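Local structure of putative metal-dependent phosphoesterase (3O0F) at residues 18-23 with 47-52. The protein is a metal-dependent phosphoesterase of the PHP family that binds iron and zinc ions together with adenosine monophosphate. Numbering follows the deposited sequence.
Sequences HCHTVF and IADHDT. With ZN (zinc ion), chain C; FE (Fe (III) ion), chain E.
H20 and H50 meet ring to ring where the end of strand 15-19 with its following loop, and the loop after the parallel neighbouring strand 44-47, carry metal ligands, a buried active-site contact of the PHP domain. The first segment bears the H-x-H signature of the family, H18 and H20, and illustrates how a polynuclear site is built from strand ends. Both histidines bind the same iron through NE2, at 2.2 Å for H18 NE2 and 2.3 Å for H20 NE2; E75, D261 and a water are further ligands. ND1 of H18 is hydrogen-bonded to E231, a second-shell carboxylate that probably helps to fix the turn of the ring.

H50 takes the zinc on its NE2 at 2.1 Å, alongside D25 and H263. Its ring makes an offset stack with that of H20, planes 26° apart, in which CE1 of H20 lies over the rim of one H50 face. The zinc lies over the centre of the H20 ring, 3.3 Å above its plane, so this one imidazole ligates iron while packing beneath the neighbouring metal.

Away from the metals, the carboxylate of D49 spans T21 like a fork. OD1 receives the backbone N of T21 through its syn lone pair in a nearly straight bond (167°), and also meets S24; OD2 is met on its syn side by the T21 hydroxyl. An alanine at D49 would probably leave T21 N and OG1 without these acceptors and let the loop carrying H20 shift. With chi1 at 76°, OG1 of T21 stands between its own N and carbonyl carbon, where it donates to D49 OD2 at 2.8 Å and closes an ST turn by accepting F23 N at 3.1 Å.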
loop_
_atom_site.group_PDB
_atom_site.type_symbol
_atom_site.label_atom_id
_atom_site.label_comp_id
_atom_site.label_asym_id
_atom_site.label_seq_id
_atom_site.Cartn_x
_atom_site.Cartn_y
_atom_site.Cartn_z
ATOM N N HIS A 18 -0.065 6.690 -4.083
ATOM C CA HIS A 18 -0.486 5.663 -3.136
ATOM C C HIS A 18 -1.965 5.277 -3.360
ATOM O O HIS A 18 -2.845 5.768 -2.650
ATOM C CB HIS A 18 -0.292 6.212 -1.738
ATOM C CG HIS A 18 -0.274 5.173 -0.669
ATOM N ND1 HIS A 18 0.292 5.403 0.577
ATOM C CD2 HIS A 18 -0.786 3.917 -0.636
ATOM C CE1 HIS A 18 0.153 4.310 1.312
ATOM N NE2 HIS A 18 -0.496 3.401 0.599
ATOM N N CYS A 19 -2.223 4.416 -4.340
ATOM C CA CYS A 19 -3.597 4.077 -4.760
ATOM C C CYS A 19 -3.712 2.559 -4.931
ATOM O O CYS A 19 -2.822 1.935 -5.519
ATOM C CB CYS A 19 -3.971 4.768 -6.063
ATOM S SG CYS A 19 -3.704 6.546 -6.065
ATOM N N HIS A 20 -4.782 1.982 -4.362
ATOM C CA HIS A 20 -5.073 0.552 -4.401
ATOM C C HIS A 20 -6.264 0.230 -5.318
ATOM O O HIS A 20 -7.170 1.049 -5.465
ATOM C CB HIS A 20 -5.371 0.070 -2.985
ATOM C CG HIS A 20 -4.214 0.213 -2.057
ATOM N ND1 HIS A 20 -3.359 -0.813 -1.778
ATOM C CD2 HIS A 20 -3.759 1.280 -1.357
ATOM C CE1 HIS A 20 -2.418 -0.394 -0.955
ATOM N NE2 HIS A 20 -2.629 0.874 -0.696
ATOM N N THR A 21 -6.270 -0.986 -5.875
ATOM C CA THR A 21 -7.256 -1.423 -6.826
ATOM C C THR A 21 -7.791 -2.780 -6.422
ATOM O O THR A 21 -7.387 -3.341 -5.416
ATOM C CB THR A 21 -6.644 -1.518 -8.270
ATOM O OG1 THR A 21 -5.829 -2.699 -8.396
ATOM C CG2 THR A 21 -5.846 -0.209 -8.621
ATOM N N VAL A 22 -8.657 -3.322 -7.243
ATOM C CA VAL A 22 -9.119 -4.712 -7.101
ATOM C C VAL A 22 -8.029 -5.790 -7.096
ATOM O O VAL A 22 -8.279 -6.883 -6.617
ATOM C CB VAL A 22 -10.154 -5.095 -8.254
ATOM C CG1 VAL A 22 -11.481 -4.348 -8.059
ATOM C CG2 VAL A 22 -9.571 -4.873 -9.634
ATOM N N PHE A 23 -6.830 -5.502 -7.608
ATOM C CA PHE A 23 -5.710 -6.463 -7.479
ATOM C C PHE A 23 -5.201 -6.592 -6.038
ATOM O O PHE A 23 -4.428 -7.514 -5.721
ATOM C CB PHE A 23 -4.601 -6.178 -8.464
ATOM C CG PHE A 23 -4.988 -6.450 -9.865
ATOM C CD1 PHE A 23 -4.888 -7.735 -10.393
ATOM C CD2 PHE A 23 -5.489 -5.431 -10.668
ATOM C CE1 PHE A 23 -5.325 -7.994 -11.688
ATOM C CE2 PHE A 23 -5.898 -5.685 -11.959
ATOM C CZ PHE A 23 -5.804 -6.978 -12.462
ATOM N N ILE A 47 -0.039 3.146 -9.233
ATOM C CA ILE A 47 -0.660 1.964 -8.667
ATOM C C ILE A 47 0.299 1.394 -7.568
ATOM O O ILE A 47 1.505 1.392 -7.741
ATOM C CB ILE A 47 -0.976 0.971 -9.737
ATOM C CG1 ILE A 47 -1.817 -0.184 -9.156
ATOM C CG2 ILE A 47 0.317 0.531 -10.486
ATOM C CD1 ILE A 47 -2.566 -1.076 -10.283
ATOM N N ALA A 48 -0.251 0.969 -6.441
ATOM C CA ALA A 48 0.580 0.523 -5.291
ATOM C C ALA A 48 -0.115 -0.575 -4.533
ATOM O O ALA A 48 -0.184 -0.543 -3.303
ATOM C CB ALA A 48 0.884 1.703 -4.343
ATOM N N ASP A 49 -0.661 -1.552 -5.247
ATOM C CA ASP A 49 -1.322 -2.648 -4.556
ATOM C C ASP A 49 -0.410 -3.450 -3.603
ATOM O O ASP A 49 0.806 -3.500 -3.786
ATOM C CB ASP A 49 -1.971 -3.601 -5.567
ATOM C CG ASP A 49 -3.197 -2.989 -6.228
ATOM O OD1 ASP A 49 -4.124 -2.610 -5.469
ATOM O OD2 ASP A 49 -3.215 -2.891 -7.476
ATOM N N HIS A 50 -1.030 -4.085 -2.609
ATOM C CA HIS A 50 -0.330 -4.857 -1.574
ATOM C C HIS A 50 0.341 -6.095 -2.175
ATOM O O HIS A 50 -0.322 -6.884 -2.829
ATOM C CB HIS A 50 -1.331 -5.327 -0.521
ATOM C CG HIS A 50 -1.960 -4.217 0.234
ATOM N ND1 HIS A 50 -1.331 -3.603 1.294
ATOM C CD2 HIS A 50 -3.159 -3.599 0.090
ATOM C CE1 HIS A 50 -2.106 -2.642 1.758
ATOM N NE2 HIS A 50 -3.226 -2.639 1.064
ATOM N N ASP A 51 1.655 -6.215 -1.980
ATOM C CA ASP A 51 2.434 -7.456 -2.238
ATOM C C ASP A 51 2.263 -8.080 -3.647
ATOM O O ASP A 51 2.161 -9.292 -3.792
ATOM C CB ASP A 51 2.108 -8.462 -1.133
ATOM C CG ASP A 51 2.298 -7.868 0.246
ATOM O OD1 ASP A 51 3.428 -7.410 0.519
ATOM O OD2 ASP A 51 1.336 -7.835 1.058
ATOM N N THR A 52 2.184 -7.223 -4.666
ATOM C CA THR A 52 1.901 -7.664 -6.026
ATOM C C THR A 52 2.258 -6.611 -7.080
ATOM O O THR A 52 2.276 -5.395 -6.805
ATOM C CB THR A 52 0.390 -8.020 -6.196
ATOM O OG1 THR A 52 0.180 -8.712 -7.440
ATOM C CG2 THR A 52 -0.506 -6.736 -6.129
HETATM ZN ZN ZN C . -4.918 -1.365 1.184
HETATM FE FE FE E . -1.832 1.772 1.263
HETATM O O HOH W 1 -1.293 2.363 3.185
#